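Local coordinates for PlaB phospholipase (Legionella pneumophila, PDB 6ZTH), which probably hydrolyses phospholipids as a bacterial lipase and binds NAD at sites that are partly shared between subunits of its four-chain assembly, at residues Ile344-Asp349 with Arg388-Tyr393; Leu355-Leu360 with Lys418-Ser423; Ala429-Leu434 with Leu459-Asp464. All coordinates share one frame; numbering follows the deposited sequence.

Contact 1. Residues Ile344-Asp349 with Arg388-Tyr393. With NAD (nicotinamide-adenine-dinucleotide), chain K.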
# COMPACT_ATOMS: atom_id res chain seq x y z
N ILE D 344 -23.76 -11.66 -4.94
CA ILE D 344 -22.96 -10.63 -4.27
C ILE D 344 -22.86 -11.04 -2.81
O ILE D 344 -23.83 -10.93 -2.05
CB ILE D 344 -23.58 -9.24 -4.42
CG1 ILE D 344 -23.45 -8.78 -5.88
CG2 ILE D 344 -22.92 -8.25 -3.47
CD1 ILE D 344 -24.15 -7.47 -6.19
N PHE D 345 -21.68 -11.51 -2.40
CA PHE D 345 -21.47 -12.04 -1.07
C PHE D 345 -20.93 -10.97 -0.13
O PHE D 345 -19.91 -10.33 -0.42
CB PHE D 345 -20.49 -13.22 -1.11
CG PHE D 345 -21.12 -14.53 -1.48
CD1 PHE D 345 -22.07 -15.11 -0.66
CD2 PHE D 345 -20.77 -15.17 -2.65
CE1 PHE D 345 -22.65 -16.32 -1.01
CE2 PHE D 345 -21.35 -16.37 -3.00
CZ PHE D 345 -22.29 -16.95 -2.18
N ARG D 346 -21.63 -10.77 0.99
CA ARG D 346 -21.13 -9.97 2.10
C ARG D 346 -20.98 -10.89 3.30
O ARG D 346 -21.83 -11.75 3.55
CB ARG D 346 -22.06 -8.81 2.45
CG ARG D 346 -21.57 -7.96 3.61
CD ARG D 346 -22.56 -6.88 3.99
NE ARG D 346 -22.00 -5.92 4.94
CZ ARG D 346 -22.33 -5.84 6.23
NH1 ARG D 346 -23.24 -6.66 6.75
NH2 ARG D 346 -21.75 -4.94 7.00
N LEU D 347 -19.90 -10.71 4.06
CA LEU D 347 -19.57 -11.60 5.16
C LEU D 347 -19.26 -10.78 6.40
O LEU D 347 -18.30 -10.00 6.41
CB LEU D 347 -18.38 -12.50 4.79
CG LEU D 347 -18.73 -13.52 3.71
CD1 LEU D 347 -18.39 -13.00 2.32
CD2 LEU D 347 -18.04 -14.84 3.99
N ILE D 348 -20.08 -10.95 7.43
CA ILE D 348 -19.90 -10.30 8.72
C ILE D 348 -19.90 -11.38 9.80
O ILE D 348 -20.04 -12.57 9.52
CB ILE D 348 -20.99 -9.24 8.99
CG1 ILE D 348 -22.37 -9.79 8.60
CG2 ILE D 348 -20.70 -7.96 8.23
CD1 ILE D 348 -23.52 -9.11 9.30
N ASP D 349 -19.74 -10.95 11.05
CA ASP D 349 -19.84 -11.83 12.20
C ASP D 349 -20.76 -11.17 13.23
O ASP D 349 -21.16 -10.02 13.09
CB ASP D 349 -18.47 -12.13 12.81
CG ASP D 349 -17.89 -10.94 13.55
OD1 ASP D 349 -17.97 -9.81 13.02
OD2 ASP D 349 -17.35 -11.14 14.66
N ARG D 388 -12.45 -5.78 1.05
CA ARG D 388 -11.98 -7.09 0.64
C ARG D 388 -12.98 -8.20 0.95
O ARG D 388 -12.92 -9.26 0.33
CB ARG D 388 -10.64 -7.39 1.31
CG ARG D 388 -9.57 -6.32 1.07
CD ARG D 388 -9.47 -5.31 2.21
NE ARG D 388 -9.23 -5.95 3.51
CZ ARG D 388 -8.03 -6.19 4.03
NH1 ARG D 388 -6.92 -5.86 3.37
NH2 ARG D 388 -7.93 -6.77 5.22
N GLY D 389 -13.89 -7.97 1.89
CA GLY D 389 -14.85 -8.99 2.26
C GLY D 389 -16.03 -9.16 1.34
O GLY D 389 -16.93 -9.96 1.63
N LYS D 390 -16.06 -8.44 0.22
CA LYS D 390 -17.18 -8.50 -0.72
C LYS D 390 -16.75 -9.32 -1.94
O LYS D 390 -15.74 -9.01 -2.58
CB LYS D 390 -17.62 -7.10 -1.13
CG LYS D 390 -18.15 -6.25 0.02
CD LYS D 390 -19.46 -6.79 0.57
CE LYS D 390 -20.63 -6.49 -0.35
NZ LYS D 390 -20.96 -5.04 -0.39
N LEU D 391 -17.53 -10.35 -2.25
CA LEU D 391 -17.22 -11.29 -3.31
C LEU D 391 -18.41 -11.38 -4.25
O LEU D 391 -19.51 -11.76 -3.83
CB LEU D 391 -16.89 -12.67 -2.74
CG LEU D 391 -15.66 -13.41 -3.25
CD1 LEU D 391 -14.43 -12.52 -3.32
CD2 LEU D 391 -15.40 -14.61 -2.35
N THR D 392 -18.20 -11.01 -5.51
CA THR D 392 -19.25 -11.06 -6.53
C THR D 392 -18.92 -12.18 -7.52
O THR D 392 -17.89 -12.13 -8.19
CB THR D 392 -19.38 -9.73 -7.26
OG1 THR D 392 -19.67 -8.69 -6.31
CG2 THR D 392 -20.50 -9.79 -8.29
N TYR D 393 -19.80 -13.17 -7.59
CA TYR D 393 -19.67 -14.27 -8.53
C TYR D 393 -20.62 -14.06 -9.70
O TYR D 393 -21.78 -13.66 -9.51
CB TYR D 393 -19.97 -15.61 -7.85
CG TYR D 393 -18.74 -16.44 -7.55
CD1 TYR D 393 -17.87 -16.08 -6.53
CD2 TYR D 393 -18.47 -17.59 -8.27
CE1 TYR D 393 -16.75 -16.84 -6.25
CE2 TYR D 393 -17.35 -18.36 -7.99
CZ TYR D 393 -16.50 -17.98 -6.98
OH TYR D 393 -15.39 -18.75 -6.71
PA NAD K . -8.86 -13.44 -8.60
O1A NAD K . -9.28 -12.33 -9.51
O2A NAD K . -9.42 -14.75 -9.12
O5B NAD K . -9.42 -13.15 -7.10
C5B NAD K . -9.04 -11.95 -6.46
C4B NAD K . -9.20 -12.12 -4.89
O4B NAD K . -10.61 -12.71 -4.60
C3B NAD K . -8.36 -12.96 -4.44
O3B NAD K . -7.85 -12.51 -3.14
C2B NAD K . -9.18 -14.40 -4.26
O2B NAD K . -8.51 -15.25 -3.27
C1B NAD K . -10.34 -14.03 -3.84
N9A NAD K . -11.38 -15.08 -4.10
C8A NAD K . -11.70 -15.44 -5.35
N7A NAD K . -12.65 -16.39 -5.27
C5A NAD K . -12.92 -16.61 -3.97
C6A NAD K . -13.80 -17.46 -3.32
N6A NAD K . -14.77 -18.45 -3.84
N1A NAD K . -13.85 -17.46 -2.00
C2A NAD K . -13.05 -16.62 -1.28
N3A NAD K . -12.19 -15.79 -1.91
C4A NAD K . -12.13 -15.79 -3.25
O3 NAD K . -7.20 -13.52 -8.57
PN NAD K . -6.35 -14.60 -7.66
O1N NAD K . -7.25 -15.75 -7.29
O2N NAD K . -5.85 -13.93 -6.40
O5D NAD K . -5.05 -15.16 -8.54
C5D NAD K . -3.98 -14.28 -8.80
C4D NAD K . -3.62 -14.30 -10.28
O4D NAD K . -3.58 -15.53 -10.71
C3D NAD K . -4.79 -13.52 -11.16
O3D NAD K . -4.15 -12.90 -12.36
C2D NAD K . -5.59 -14.40 -11.51
O2D NAD K . -6.32 -13.99 -12.78
C1D NAD K . -4.63 -15.64 -11.79
N1N NAD K . -5.28 -16.81 -11.70
C2N NAD K . -5.38 -17.44 -10.50
C3N NAD K . -6.05 -18.67 -10.42
C7N NAD K . -6.16 -19.41 -9.05
O7N NAD K . -6.02 -20.58 -8.99
N7N NAD K . -6.45 -18.65 -7.82
C4N NAD K . -6.60 -19.23 -11.54
C5N NAD K . -6.49 -18.59 -12.74
C6N NAD K . -5.82 -17.36 -12.82
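F345 and L391 form the hydrogen-bonded pair of a short antiparallel ladder, and L391 carries the contact on to NAD. F345 N donates to L391 O over 2.6 Å. The return bond, from L391 N to F345 O, is 3.0 Å long. A weaker CH...O contact extends the ladder, with K390 CA 3.3 Å from F345 O.

The side chain of L391 can be followed outward from this backbone. Its CB rests 4.0 Å from F345 CB, so the two residues begin side by side on the same face of the sheet. A chi1 of -133°, far from a staggered value, places CG, where the chain forks. Both branches then rise to the adenine. CD1 lies above the junction of adenine and ribose, 4.0 Å from C4A of NAD, while CD2 sits closer, 3.3 Å from N1A. The two methyls thus pad one side of the base. Further along the strand Y393 supplies the polar complement: NAD N6A donates to Y393 OH at 3.0 Å in an almost straight bond.

The opposite face carries I344, T392 and the neighbouring chains of R346 and K390. The lysine, curled at chi2, chi3 and chi4, lays CD 3.8 Å from R346 CB. Each charged end finds its partner elsewhere, K390 NZ on G169 O and R346 NH1 on E456 OE2, and W174 of helix 171-179 packs against both chains.

With R381 and R383 of the adjacent strand also bonded to the dinucleotide, this is an antiparallel strand pair within a mixed sheet, whose L391 and Y393 side lines an observed NAD-binding site.

Contact 2. Residues Leu355-Leu360 with Lys418-Ser423; sequences LIDYDL and KAYPES. With NAD (nicotinamide-adenine-dinucleotide), chain K.
The soundest bond between the two loops runs from K418 N to D359 O, 3.2 Å long, and fastens one to the other. The same peptide serves the ligand at its other end, since L360 N donates to N1A of NAD (3.0 Å). L360 O then accepts from NAD N6A at 2.7 Å, so the backbone reads the edge of the adenine with one donor and one acceptor. A second tie between the loops, Y420 N to D357 O, is weak.

Between these bonds Y358 CB lies against A419 CA at 3.6 Å. Its chi1 of 62° sets CG between the backbone N and the carbonyl carbon, which turns the ring away from A419. The D359 carboxylate meets the edge of the Y420 ring, the two planes 61° apart. OD2 is modelled implausibly near both K418 NZ and Y420 OH; K418, Y420 and D359 come together here, but the modelled lengths are doubtful.

The second subunit completes the acidic side: its R145 forms a salt bridge with D359 OD1, and its R148 pairs with D357 OD2 while making a cation-pi contact with Y420.

L355 CD2 meets A419 CB at 3.9 Å, and both residues pack on L459 of strand 451-463. The paired loops thus flank the sheet, with L347 of strand 340-349 beneath L355 and Y358, and F345 beneath L360.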
# COMPACT_ATOMS: atom_id res chain seq x y z
N LEU D 355 -15.76 -9.87 7.96
CA LEU D 355 -14.86 -10.96 7.60
C LEU D 355 -14.29 -10.71 6.21
O LEU D 355 -15.03 -10.65 5.23
CB LEU D 355 -15.59 -12.29 7.65
CG LEU D 355 -15.46 -13.08 8.96
CD1 LEU D 355 -16.69 -13.95 9.20
CD2 LEU D 355 -14.20 -13.92 8.96
N ILE D 356 -12.97 -10.57 6.13
CA ILE D 356 -12.29 -10.41 4.86
C ILE D 356 -11.54 -11.67 4.44
O ILE D 356 -11.45 -11.94 3.24
CB ILE D 356 -11.32 -9.20 4.90
CG1 ILE D 356 -10.10 -9.52 5.76
CG2 ILE D 356 -12.03 -7.96 5.42
CD1 ILE D 356 -8.85 -9.84 4.96
N ASP D 357 -11.03 -12.45 5.39
CA ASP D 357 -10.26 -13.65 5.09
C ASP D 357 -11.15 -14.87 5.28
O ASP D 357 -11.60 -15.15 6.40
CB ASP D 357 -9.02 -13.74 5.98
CG ASP D 357 -8.00 -14.72 5.44
OD1 ASP D 357 -7.31 -14.38 4.46
OD2 ASP D 357 -7.88 -15.83 6.00
N TYR D 358 -11.38 -15.59 4.20
CA TYR D 358 -12.30 -16.72 4.17
C TYR D 358 -12.19 -17.31 2.78
O TYR D 358 -11.55 -16.74 1.89
CB TYR D 358 -13.74 -16.32 4.46
CG TYR D 358 -14.29 -15.37 3.43
CD1 TYR D 358 -13.82 -14.07 3.35
CD2 TYR D 358 -15.26 -15.78 2.53
CE1 TYR D 358 -14.32 -13.19 2.41
CE2 TYR D 358 -15.77 -14.90 1.59
CZ TYR D 358 -15.29 -13.61 1.53
OH TYR D 358 -15.78 -12.73 0.59
N ASP D 359 -12.83 -18.46 2.59
CA ASP D 359 -13.02 -19.02 1.26
C ASP D 359 -14.45 -19.48 1.14
O ASP D 359 -15.07 -19.91 2.12
CB ASP D 359 -12.07 -20.17 0.99
CG ASP D 359 -10.74 -20.00 1.69
OD1 ASP D 359 -10.02 -19.02 1.40
OD2 ASP D 359 -10.42 -20.83 2.55
N LEU D 360 -14.96 -19.42 -0.08
CA LEU D 360 -16.37 -19.64 -0.35
C LEU D 360 -16.50 -20.69 -1.45
O LEU D 360 -15.91 -20.54 -2.52
CB LEU D 360 -17.02 -18.33 -0.78
CG LEU D 360 -18.53 -18.35 -0.97
CD1 LEU D 360 -19.15 -17.12 -0.35
CD2 LEU D 360 -18.85 -18.45 -2.45
N LYS D 418 -15.57 -20.86 5.10
CA LYS D 418 -14.67 -21.36 6.13
C LYS D 418 -14.30 -20.30 7.16
O LYS D 418 -14.31 -20.59 8.36
CB LYS D 418 -13.40 -21.93 5.48
CG LYS D 418 -13.59 -23.33 4.91
CD LYS D 418 -12.31 -23.94 4.38
CE LYS D 418 -12.32 -23.99 2.88
NZ LYS D 418 -11.65 -22.78 2.42
N ALA D 419 -13.97 -19.09 6.73
CA ALA D 419 -13.68 -17.98 7.63
C ALA D 419 -12.43 -18.25 8.46
O ALA D 419 -12.19 -19.40 8.87
CB ALA D 419 -14.87 -17.71 8.55
N TYR D 420 -11.64 -17.22 8.74
CA TYR D 420 -10.38 -17.39 9.42
C TYR D 420 -10.21 -16.39 10.55
O TYR D 420 -10.76 -15.28 10.49
CB TYR D 420 -9.21 -17.26 8.43
CG TYR D 420 -9.25 -18.34 7.40
CD1 TYR D 420 -8.63 -19.56 7.62
CD2 TYR D 420 -9.94 -18.17 6.21
CE1 TYR D 420 -8.68 -20.57 6.68
CE2 TYR D 420 -10.00 -19.17 5.26
CZ TYR D 420 -9.37 -20.37 5.51
OH TYR D 420 -9.43 -21.37 4.57
N PRO D 421 -9.47 -16.75 11.61
CA PRO D 421 -8.82 -18.07 11.77
C PRO D 421 -9.82 -19.19 12.03
O PRO D 421 -10.87 -18.97 12.64
CB PRO D 421 -7.91 -17.86 12.98
CG PRO D 421 -8.55 -16.76 13.74
CD PRO D 421 -9.13 -15.84 12.71
N GLU D 422 -9.50 -20.39 11.55
CA GLU D 422 -10.39 -21.52 11.64
C GLU D 422 -10.18 -22.28 12.95
O GLU D 422 -9.30 -21.96 13.75
CB GLU D 422 -10.19 -22.45 10.44
CG GLU D 422 -8.85 -23.18 10.47
CD GLU D 422 -8.30 -23.45 9.09
OE1 GLU D 422 -9.11 -23.68 8.17
OE2 GLU D 422 -7.06 -23.43 8.93
N SER D 423 -10.99 -23.32 13.16
CA SER D 423 -10.77 -24.22 14.28
C SER D 423 -9.41 -24.89 14.13
O SER D 423 -9.09 -25.44 13.08
CB SER D 423 -11.88 -25.26 14.35
OG SER D 423 -11.46 -26.42 15.04
PA NAD K . -8.86 -13.44 -8.60
O1A NAD K . -9.28 -12.33 -9.51
O2A NAD K . -9.42 -14.75 -9.12
O5B NAD K . -9.42 -13.15 -7.10
C5B NAD K . -9.04 -11.95 -6.46
C4B NAD K . -9.20 -12.12 -4.89
O4B NAD K . -10.61 -12.71 -4.60
C3B NAD K . -8.36 -12.96 -4.44
O3B NAD K . -7.85 -12.51 -3.14
C2B NAD K . -9.18 -14.40 -4.26
O2B NAD K . -8.51 -15.25 -3.27
C1B NAD K . -10.34 -14.03 -3.84
N9A NAD K . -11.38 -15.08 -4.10
C8A NAD K . -11.70 -15.44 -5.35
N7A NAD K . -12.65 -16.39 -5.27
C5A NAD K . -12.92 -16.61 -3.97
C6A NAD K . -13.80 -17.46 -3.32
N6A NAD K . -14.77 -18.45 -3.84
N1A NAD K . -13.85 -17.46 -2.00
C2A NAD K . -13.05 -16.62 -1.28
N3A NAD K . -12.19 -15.79 -1.91
C4A NAD K . -12.13 -15.79 -3.25
O3 NAD K . -7.20 -13.52 -8.57
PN NAD K . -6.35 -14.60 -7.66
O1N NAD K . -7.25 -15.75 -7.29
O2N NAD K . -5.85 -13.93 -6.40
O5D NAD K . -5.05 -15.16 -8.54
C5D NAD K . -3.98 -14.28 -8.80
C4D NAD K . -3.62 -14.30 -10.28
O4D NAD K . -3.58 -15.53 -10.71
C3D NAD K . -4.79 -13.52 -11.16
O3D NAD K . -4.15 -12.90 -12.36
C2D NAD K . -5.59 -14.40 -11.51
O2D NAD K . -6.32 -13.99 -12.78
C1D NAD K . -4.63 -15.64 -11.79
N1N NAD K . -5.28 -16.81 -11.70
C2N NAD K . -5.38 -17.44 -10.50
C3N NAD K . -6.05 -18.67 -10.42
C7N NAD K . -6.16 -19.41 -9.05
O7N NAD K . -6.02 -20.58 -8.99
N7N NAD K . -6.45 -18.65 -7.82
C4N NAD K . -6.60 -19.23 -11.54
C5N NAD K . -6.49 -18.59 -12.74
C6N NAD K . -5.82 -17.36 -12.82

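Contact 3. Residues Ala429-Leu434 with Leu459-Asp464; sequences AYYRLL and LQRRVD
A chi1 of 47° tucks the Y430 ring in over its own backbone, with R462 beneath it, whereas R461 runs out fully extended from a chi1 of -176° to bring its guanidinium to Y431. The setting is a two-residue antiparallel ladder at the far end of the long strand 451-463, part of the mixed sheet. Its hydrogen-bonded pair is Y430 with R462: Y430 N gives to R462 O at 2.8 Å, and R462 N returns a bond to Y430 O at 2.9 Å. Next to it A429 and V463 face each other as the non-hydrogen-bonded pair.

Side chains on the two faces behave differently. On the face of Y430, R462 CB stands 4.2 Å from the ring centroid in a CH-pi contact, 24° off the normal. Past CB the arginine bends twice and brings its guanidinium round to the ring's margin, almost perpendicular to it, with Y430 CE2 at the guanidinium edge. R432 CD lies over a face of that same group, so the two arginines come near each other, their charged atoms separated by 4.3 Å between R432 NE and R462 NH2.

On the other face, Y431 crosses the R461 chain at a slant, its CE1 3.5 Å from R461 CB. R461 NH1 then donates, almost in the guanidinium plane, to Y431 OH at a short 2.5 Å in a clearly bent bond. Its other terminal nitrogen, NH2, forms a salt bridge with D71 of the third subunit.

Beyond the ladder L459 packs between the chains: its CB lies against the Y431 ring, and its CD1 presses to 3.0 Å from R432 O, a carbonyl already bonded to Q237 NE2.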
# COMPACT_ATOMS: atom_id res chain seq x y z
N ALA D 429 -9.53 -17.31 19.24
CA ALA D 429 -10.54 -16.50 18.57
C ALA D 429 -10.61 -16.95 17.12
O ALA D 429 -9.71 -16.65 16.35
CB ALA D 429 -10.21 -15.01 18.67
N TYR D 430 -11.69 -17.65 16.76
CA TYR D 430 -11.74 -18.37 15.49
C TYR D 430 -13.19 -18.45 15.02
O TYR D 430 -14.10 -17.87 15.63
CB TYR D 430 -11.12 -19.76 15.66
CG TYR D 430 -11.61 -20.48 16.89
CD1 TYR D 430 -11.06 -20.22 18.14
CD2 TYR D 430 -12.65 -21.40 16.82
CE1 TYR D 430 -11.50 -20.87 19.27
CE2 TYR D 430 -13.10 -22.05 17.95
CZ TYR D 430 -12.53 -21.78 19.17
OH TYR D 430 -12.98 -22.43 20.30
N TYR D 431 -13.41 -19.18 13.93
CA TYR D 431 -14.72 -19.29 13.30
C TYR D 431 -14.99 -20.74 12.93
O TYR D 431 -14.07 -21.55 12.79
CB TYR D 431 -14.80 -18.41 12.05
CG TYR D 431 -14.74 -16.93 12.36
CD1 TYR D 431 -15.85 -16.26 12.84
CD2 TYR D 431 -13.56 -16.22 12.19
CE1 TYR D 431 -15.80 -14.91 13.13
CE2 TYR D 431 -13.50 -14.87 12.48
CZ TYR D 431 -14.62 -14.22 12.95
OH TYR D 431 -14.57 -12.88 13.24
N ARG D 432 -16.27 -21.05 12.77
CA ARG D 432 -16.74 -22.40 12.49
C ARG D 432 -17.29 -22.50 11.08
O ARG D 432 -17.83 -21.54 10.53
CB ARG D 432 -17.81 -22.83 13.50
CG ARG D 432 -18.01 -24.34 13.60
CD ARG D 432 -16.77 -25.03 14.16
NE ARG D 432 -17.09 -26.30 14.81
CZ ARG D 432 -17.29 -27.45 14.16
NH1 ARG D 432 -17.20 -27.50 12.84
NH2 ARG D 432 -17.57 -28.55 14.84
N LEU D 433 -17.17 -23.70 10.51
CA LEU D 433 -17.64 -23.95 9.15
C LEU D 433 -19.15 -23.72 9.05
O LEU D 433 -19.91 -24.18 9.91
CB LEU D 433 -17.29 -25.38 8.75
CG LEU D 433 -18.12 -26.05 7.65
CD1 LEU D 433 -17.95 -25.31 6.35
CD2 LEU D 433 -17.73 -27.51 7.48
N LEU D 434 -19.56 -23.03 8.00
CA LEU D 434 -20.97 -22.77 7.72
C LEU D 434 -21.37 -23.57 6.48
O LEU D 434 -20.78 -23.39 5.41
CB LEU D 434 -21.22 -21.28 7.49
CG LEU D 434 -22.68 -20.86 7.25
CD1 LEU D 434 -23.29 -20.31 8.53
CD2 LEU D 434 -22.74 -19.83 6.14
N LEU D 459 -21.14 -15.08 10.47
CA LEU D 459 -20.48 -16.17 11.17
C LEU D 459 -20.49 -15.91 12.67
O LEU D 459 -20.54 -14.77 13.13
CB LEU D 459 -19.04 -16.34 10.68
CG LEU D 459 -18.81 -17.24 9.48
CD1 LEU D 459 -18.67 -18.70 9.89
CD2 LEU D 459 -19.93 -17.09 8.48
N GLN D 460 -20.43 -17.00 13.44
CA GLN D 460 -20.38 -16.93 14.89
C GLN D 460 -18.92 -16.84 15.33
O GLN D 460 -18.20 -17.84 15.29
CB GLN D 460 -21.06 -18.14 15.51
CG GLN D 460 -22.49 -17.89 15.98
CD GLN D 460 -23.17 -19.15 16.46
OE1 GLN D 460 -22.77 -20.26 16.11
NE2 GLN D 460 -24.21 -18.99 17.26
N ARG D 461 -18.49 -15.65 15.74
CA ARG D 461 -17.14 -15.48 16.25
C ARG D 461 -17.01 -16.20 17.58
O ARG D 461 -17.74 -15.90 18.53
CB ARG D 461 -16.81 -14.00 16.39
CG ARG D 461 -15.37 -13.73 16.81
CD ARG D 461 -15.08 -12.24 16.91
NE ARG D 461 -13.67 -11.97 17.21
CZ ARG D 461 -12.68 -12.10 16.34
NH1 ARG D 461 -12.93 -12.49 15.09
NH2 ARG D 461 -11.43 -11.84 16.71
N ARG D 462 -16.08 -17.15 17.66
CA ARG D 462 -15.89 -17.98 18.84
C ARG D 462 -14.58 -17.61 19.52
O ARG D 462 -13.52 -17.62 18.88
CB ARG D 462 -15.89 -19.46 18.47
CG ARG D 462 -17.17 -19.94 17.81
CD ARG D 462 -17.62 -21.27 18.39
NE ARG D 462 -16.56 -22.27 18.35
CZ ARG D 462 -16.77 -23.58 18.45
NH1 ARG D 462 -17.99 -24.06 18.60
NH2 ARG D 462 -15.74 -24.42 18.39
N VAL D 463 -14.66 -17.29 20.81
CA VAL D 463 -13.49 -16.96 21.61
C VAL D 463 -13.33 -18.03 22.68
O VAL D 463 -14.31 -18.40 23.34
CB VAL D 463 -13.62 -15.56 22.25
CG1 VAL D 463 -12.43 -15.27 23.16
CG2 VAL D 463 -13.77 -14.49 21.17
N ASP D 464 -12.10 -18.52 22.85
CA ASP D 464 -11.83 -19.54 23.85
C ASP D 464 -11.69 -18.91 25.23
O ASP D 464 -11.29 -17.75 25.38
CB ASP D 464 -10.55 -20.30 23.49
CG ASP D 464 -10.38 -21.56 24.32
OD1 ASP D 464 -9.87 -21.46 25.45
OD2 ASP D 464 -10.75 -22.65 23.83

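Contacts 1 and 3 use the same mixed sheet at different depths, because strands 340-349 and 451-463 are neighbours in it; I348 O and L459 N probably bond at 2.9 Å. Contact 1, about 15 Å from the chain centre, is buried, and its ladder pairs an apolar face with the adenine. Contact 3, about 31 Å out, is also largely buried but richer in arginine and tyrosine, and it meets the third subunit. Contact 2 has no ladder. Its partly buried loops share the NAD with contact 1, turn their acids to the second subunit, and probably join contact 3 through P421 O and Y431 N.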